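Local coordinates for macrophomate synthase intermolecular Diels-Alderase (Macrophoma commelinae, PDB 1IZC), which belongs to the HpcH/HpaI aldolase/citrate lyase family of TIM-barrel enzymes and holds a magnesium ion and pyruvic acid in its pocket, at residues H125-E130 against I184-G189; G45-I50 against F66-V71. The protein carries 1 engineered substitution. All coordinates share one frame; numbering follows the deposited sequence.

How the contacts relate
Contact 2 comes first along the chain. It pairs strand 43-48 with strand 66-70, the first two strands of an eight-stranded parallel barrel, and closes a short loop that holds helix 53-61. The chain then runs through strands 97-101 and 120-123 before contact 1 opens. Contact 1 closes a longer loop, with 53 residues between its segments. It ties the turn after strand 120-123 to the turn after strand 179-184. These two strands are neighbours in the barrel. The two loops follow one another in series and neither nest nor cross. The contacts do not touch; their nearest atoms are about 9 Å apart. E72, just past contact 2, hydrogen-bonds H125 of contact 1.

Contact 1 of 2, residues H125-E130 against I184-G189; sequences HVETVE and IESVKG. With MG (magnesium ion), chain B; PYR (pyruvic acid), chain C.
H125 stacks one face of its imidazole on the carboxylate of E185, the two planes only 11° from parallel. E185 OE2 sits 3.1 Å above the ring plane, offset toward the rim. E185 OE2 also accepts from H125 N at 2.8 Å, through its anti lone pair, and takes a second bond from water 3. The other oxygen, E185 OE1, binds the magnesium ion at 2.1 Å. The carboxylate is therefore gripped on both oxygens, which probably fixes its rotation. With E185 CG between its backbone N and carbonyl carbon (chi1 51°), an extended chain carries the carboxylate to the imidazole and the magnesium ion. Water 1, in the plane of the H125 ring, joins ND1 to E185 O; NE2 bonds to E72.

Farther along, the extended chain of E127 reaches S186. S186 OG donates to E127 OE2 at 2.6 Å, again to the anti lone pair. S186 OG also accepts from G189 N at 3.0 Å, so this N-cap serine links E127 to the start of helix 187-191. Water 2 donates to S186 OG and V126 O and accepts from E185 N. K188 CB packs 3.7 Å from E127 OE2.

D211, pyruvic acid and waters 3 and 4 complete the magnesium site, which lies at the C-terminal ends of the strands, as in other TIM-barrel enzymes.

Contact 2 of 2, residues G45-I50 against F66-V71; sequences GVAHGI and FVWIDV
F66 lays the face of its phenyl ring over the backbone of G45. G45 CA stands 3.5 Å from the centroid of the F66 ring, only 8° off the ring normal, in a CH-pi contact. F66 CG sits between its backbone N and carbonyl carbon (chi1 67°), which brings the ring across to the neighbouring strand over G45. Because G45 has no side chain, the ring can lie directly on its main chain.

The two strands belong to the beta-alpha-beta unit that starts the TIM barrel, with helix 53-61 as the crossover. They run parallel; the axes of segments 45-48 and 66-70 approach to 4.6 Å, with 20° between their directions. The backbone bonds alternate between the strands. V46 N donates to F66 O, and W68 N to V46 O at 2.8 Å in an almost straight bond. H48 N then donates to W68 O at 2.7 Å, and D70 N to H48 O.

V46, H48, V67 and I69 share one face of the sheet, toward helices 53-61 and 78-91. H48 and I69 lie side by side and point the same way. The H48 side chain crosses that of V67, whose CG1 touches H48 CB at 3.7 Å. The imidazole is held at both nitrogens, ND1 by D276 and NE2 by T56.

A47, F66 and W68 are on the other face, inside the barrel. The nearest atoms of the W68 side chain and pyruvic acid are about 6 Å apart. D70, at the strand end, forms a salt bridge to R101 of the pyruvic acid pocket and a hydrogen bond to W152 of a second subunit. A47 CB meets the indole obliquely, 4.1 Å from W68 CE3.

Contact 1 of 2, residues H125-E130 against I184-G189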
loop_
_atom_site.group_PDB
_atom_site.type_symbol
_atom_site.label_atom_id
_atom_site.label_comp_id
_atom_site.label_asym_id
_atom_site.label_seq_id
_atom_site.Cartn_x
_atom_site.Cartn_y
_atom_site.Cartn_z
ATOM N N HIS A 125 29.268 -3.118 -8.120
ATOM C CA HIS A 125 30.149 -4.221 -8.480
ATOM C C HIS A 125 30.676 -4.192 -9.906
ATOM O O HIS A 125 30.729 -5.226 -10.557
ATOM C CB HIS A 125 29.406 -5.540 -8.245
ATOM C CG HIS A 125 28.587 -5.546 -6.991
ATOM N ND1 HIS A 125 29.152 -5.583 -5.733
ATOM C CD2 HIS A 125 27.250 -5.414 -6.800
ATOM C CE1 HIS A 125 28.200 -5.466 -4.822
ATOM N NE2 HIS A 125 27.037 -5.361 -5.443
ATOM N N VAL A 126 31.079 -3.023 -10.385
ATOM C CA VAL A 126 31.594 -2.935 -11.753
ATOM C C VAL A 126 32.996 -3.524 -11.832
ATOM O O VAL A 126 33.858 -3.197 -11.016
ATOM C CB VAL A 126 31.621 -1.472 -12.239
ATOM C CG1 VAL A 126 32.360 -1.372 -13.579
ATOM C CG2 VAL A 126 30.202 -0.980 -12.435
ATOM N N GLU A 127 33.216 -4.392 -12.815
ATOM C CA GLU A 127 34.532 -5.012 -12.987
ATOM C C GLU A 127 35.057 -4.918 -14.419
ATOM O O GLU A 127 36.255 -5.120 -14.655
ATOM C CB GLU A 127 34.483 -6.481 -12.547
ATOM C CG GLU A 127 34.069 -6.652 -11.091
ATOM C CD GLU A 127 34.126 -8.084 -10.611
ATOM O OE1 GLU A 127 33.915 -9.002 -11.429
ATOM O OE2 GLU A 127 34.369 -8.286 -9.407
ATOM N N THR A 128 34.171 -4.609 -15.366
ATOM C CA THR A 128 34.569 -4.507 -16.771
ATOM C C THR A 128 33.943 -3.319 -17.489
ATOM O O THR A 128 32.879 -2.820 -17.110
ATOM C CB THR A 128 34.187 -5.778 -17.586
ATOM O OG1 THR A 128 32.765 -5.827 -17.768
ATOM C CG2 THR A 128 34.643 -7.044 -16.879
ATOM N N VAL A 129 34.606 -2.875 -18.549
ATOM C CA VAL A 129 34.088 -1.766 -19.324
ATOM C C VAL A 129 32.796 -2.221 -20.006
ATOM O O VAL A 129 31.879 -1.423 -20.210
ATOM C CB VAL A 129 35.132 -1.306 -20.376
ATOM C CG1 VAL A 129 34.513 -0.299 -21.309
ATOM C CG2 VAL A 129 36.338 -0.695 -19.677
ATOM N N GLU A 130 32.711 -3.507 -20.345
ATOM C CA GLU A 130 31.507 -4.029 -20.994
ATOM C C GLU A 130 30.276 -3.893 -20.100
ATOM O O GLU A 130 29.180 -3.599 -20.588
ATOM C CB GLU A 130 31.671 -5.509 -21.373
ATOM C CG GLU A 130 32.668 -5.798 -22.503
ATOM C CD GLU A 130 34.130 -5.618 -22.099
ATOM O OE1 GLU A 130 34.446 -5.682 -20.896
ATOM O OE2 GLU A 130 34.980 -5.431 -23.002
ATOM N N ILE A 184 33.239 0.699 -7.751
ATOM C CA ILE A 184 34.327 -0.280 -7.684
ATOM C C ILE A 184 34.340 -0.849 -6.272
ATOM O O ILE A 184 34.586 -0.127 -5.301
ATOM C CB ILE A 184 35.683 0.412 -7.971
ATOM C CG1 ILE A 184 35.647 1.072 -9.350
ATOM C CG2 ILE A 184 36.825 -0.603 -7.910
ATOM C CD1 ILE A 184 35.530 0.094 -10.504
ATOM N N GLU A 185 34.098 -2.147 -6.147
ATOM C CA GLU A 185 34.025 -2.729 -4.814
ATOM C C GLU A 185 34.412 -4.193 -4.745
ATOM O O GLU A 185 33.846 -4.971 -3.972
ATOM C CB GLU A 185 32.623 -2.525 -4.259
ATOM C CG GLU A 185 31.511 -2.967 -5.177
ATOM C CD GLU A 185 30.159 -2.559 -4.632
ATOM O OE1 GLU A 185 30.095 -2.347 -3.414
ATOM O OE2 GLU A 185 29.179 -2.451 -5.396
ATOM N N SER A 186 35.386 -4.566 -5.558
ATOM C CA SER A 186 35.870 -5.936 -5.554
ATOM C C SER A 186 37.332 -5.922 -5.962
ATOM O O SER A 186 37.815 -4.942 -6.532
ATOM C CB SER A 186 35.078 -6.808 -6.527
ATOM O OG SER A 186 35.265 -6.394 -7.869
ATOM N N VAL A 187 38.030 -7.014 -5.672
ATOM C CA VAL A 187 39.439 -7.118 -6.036
ATOM C C VAL A 187 39.600 -7.001 -7.549
ATOM O O VAL A 187 40.485 -6.289 -8.036
ATOM C CB VAL A 187 40.037 -8.457 -5.544
ATOM C CG1 VAL A 187 41.432 -8.661 -6.128
ATOM C CG2 VAL A 187 40.102 -8.454 -4.024
ATOM N N LYS A 188 38.752 -7.690 -8.304
ATOM C CA LYS A 188 38.839 -7.619 -9.760
ATOM C C LYS A 188 38.516 -6.210 -10.257
ATOM O O LYS A 188 39.072 -5.755 -11.259
ATOM C CB LYS A 188 37.888 -8.629 -10.408
ATOM C CG LYS A 188 38.355 -10.073 -10.289
ATOM C CD LYS A 188 37.484 -11.002 -11.129
ATOM C CE LYS A 188 38.045 -12.421 -11.143
ATOM N NZ LYS A 188 37.197 -13.358 -11.939
ATOM N N GLY A 189 37.610 -5.524 -9.561
ATOM C CA GLY A 189 37.256 -4.170 -9.961
ATOM C C GLY A 189 38.448 -3.235 -9.812
ATOM O O GLY A 189 38.743 -2.420 -10.690
HETATM MG MG MG B . 28.570 -2.567 -2.012
HETATM C C PYR C . 30.041 -0.968 -0.094
HETATM O O PYR C . 29.992 -2.169 -0.423
HETATM O OXT PYR C . 30.816 -0.498 0.774
HETATM C CA PYR C . 29.058 -0.114 -0.857
HETATM O O3 PYR C . 28.276 -0.553 -1.716
HETATM C CB PYR C . 29.102 1.316 -0.505
HETATM O O HOH W 1 31.686 -6.440 -5.242
HETATM O O HOH W 2 33.726 -3.925 -8.345
HETATM O O HOH W 3 27.137 -2.717 -3.662
HETATM O O HOH W 4 27.015 -2.774 -0.371
#

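Contact 2 of 2, residues G45-I50 against F66-V71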
loop_
_atom_site.group_PDB
_atom_site.type_symbol
_atom_site.label_atom_id
_atom_site.label_comp_id
_atom_site.label_asym_id
_atom_site.label_seq_id
_atom_site.Cartn_x
_atom_site.Cartn_y
_atom_site.Cartn_z
ATOM N N GLY A 45 25.143 15.707 -0.021
ATOM C CA GLY A 45 23.833 15.084 -0.039
ATOM C C GLY A 45 23.563 14.127 1.104
ATOM O O GLY A 45 24.319 14.053 2.074
ATOM N N VAL A 46 22.479 13.371 0.964
ATOM C CA VAL A 46 22.055 12.432 1.990
ATOM C C VAL A 46 21.694 11.095 1.359
ATOM O O VAL A 46 21.088 11.047 0.274
ATOM C CB VAL A 46 20.840 13.024 2.783
ATOM C CG1 VAL A 46 19.650 13.263 1.850
ATOM C CG2 VAL A 46 20.449 12.103 3.936
ATOM N N ALA A 47 22.098 10.013 2.025
ATOM C CA ALA A 47 21.820 8.656 1.547
ATOM C C ALA A 47 20.457 8.277 2.114
ATOM O O ALA A 47 20.184 8.508 3.287
ATOM C CB ALA A 47 22.899 7.698 2.027
ATOM N N HIS A 48 19.620 7.690 1.265
ATOM C CA HIS A 48 18.231 7.355 1.603
ATOM C C HIS A 48 17.947 5.866 1.365
ATOM O O HIS A 48 17.853 5.395 0.220
ATOM C CB HIS A 48 17.362 8.302 0.745
ATOM C CG HIS A 48 15.877 8.129 0.870
ATOM N ND1 HIS A 48 15.250 7.766 2.046
ATOM C CD2 HIS A 48 14.886 8.420 -0.007
ATOM C CE1 HIS A 48 13.940 7.848 1.886
ATOM N NE2 HIS A 48 13.690 8.243 0.649
ATOM N N GLY A 49 17.834 5.124 2.473
ATOM C CA GLY A 49 17.583 3.693 2.419
ATOM C C GLY A 49 16.268 3.286 3.075
ATOM O O GLY A 49 15.883 2.123 3.011
ATOM N N ILE A 50 15.589 4.233 3.717
ATOM C CA ILE A 50 14.296 3.944 4.352
ATOM C C ILE A 50 13.244 4.044 3.252
ATOM O O ILE A 50 13.054 5.116 2.672
ATOM C CB ILE A 50 13.967 4.974 5.450
ATOM C CG1 ILE A 50 14.994 4.867 6.585
ATOM C CG2 ILE A 50 12.561 4.724 5.991
ATOM C CD1 ILE A 50 14.910 6.004 7.611
ATOM N N PHE A 66 21.740 16.655 -3.157
ATOM C CA PHE A 66 21.226 15.448 -3.790
ATOM C C PHE A 66 20.694 14.470 -2.756
ATOM O O PHE A 66 21.067 14.528 -1.587
ATOM C CB PHE A 66 22.307 14.734 -4.638
ATOM C CG PHE A 66 23.448 14.135 -3.835
ATOM C CD1 PHE A 66 23.324 12.887 -3.223
ATOM C CD2 PHE A 66 24.656 14.817 -3.716
ATOM C CE1 PHE A 66 24.389 12.323 -2.509
ATOM C CE2 PHE A 66 25.735 14.268 -3.004
ATOM C CZ PHE A 66 25.604 13.021 -2.402
ATOM N N VAL A 67 19.800 13.590 -3.199
ATOM C CA VAL A 67 19.280 12.523 -2.348
ATOM C C VAL A 67 19.750 11.293 -3.113
ATOM O O VAL A 67 19.477 11.158 -4.306
ATOM C CB VAL A 67 17.736 12.513 -2.271
ATOM C CG1 VAL A 67 17.273 11.288 -1.461
ATOM C CG2 VAL A 67 17.241 13.798 -1.598
ATOM N N TRP A 68 20.492 10.430 -2.431
ATOM C CA TRP A 68 21.053 9.214 -3.005
ATOM C C TRP A 68 20.152 8.067 -2.556
ATOM O O TRP A 68 20.185 7.667 -1.396
ATOM C CB TRP A 68 22.469 9.051 -2.447
ATOM C CG TRP A 68 23.337 8.032 -3.078
ATOM C CD1 TRP A 68 24.188 8.217 -4.133
ATOM C CD2 TRP A 68 23.524 6.684 -2.640
ATOM N NE1 TRP A 68 24.898 7.062 -4.374
ATOM C CE2 TRP A 68 24.506 6.105 -3.473
ATOM C CE3 TRP A 68 22.960 5.909 -1.619
ATOM C CZ2 TRP A 68 24.937 4.779 -3.317
ATOM C CZ3 TRP A 68 23.391 4.586 -1.463
ATOM C CH2 TRP A 68 24.367 4.039 -2.310
ATOM N N ILE A 69 19.351 7.539 -3.476
ATOM C CA ILE A 69 18.428 6.458 -3.138
ATOM C C ILE A 69 19.038 5.110 -3.490
ATOM O O ILE A 69 19.450 4.888 -4.625
ATOM C CB ILE A 69 17.092 6.639 -3.881
ATOM C CG1 ILE A 69 16.524 8.029 -3.571
ATOM C CG2 ILE A 69 16.107 5.528 -3.486
ATOM C CD1 ILE A 69 15.225 8.351 -4.307
ATOM N N ASP A 70 19.093 4.211 -2.511
ATOM C CA ASP A 70 19.677 2.896 -2.729
ATOM C C ASP A 70 18.618 1.845 -3.036
ATOM O O ASP A 70 17.868 1.420 -2.153
ATOM C CB ASP A 70 20.492 2.483 -1.500
ATOM C CG ASP A 70 21.185 1.147 -1.682
ATOM O OD1 ASP A 70 21.242 0.651 -2.822
ATOM O OD2 ASP A 70 21.690 0.606 -0.679
ATOM N N VAL A 71 18.556 1.427 -4.295
ATOM C CA VAL A 71 17.599 0.421 -4.695
ATOM C C VAL A 71 18.279 -0.940 -4.709
ATOM O O VAL A 71 17.608 -1.964 -4.761
ATOM C CB VAL A 71 16.996 0.745 -6.087
ATOM C CG1 VAL A 71 15.981 -0.298 -6.481
ATOM C CG2 VAL A 71 16.337 2.098 -6.046
#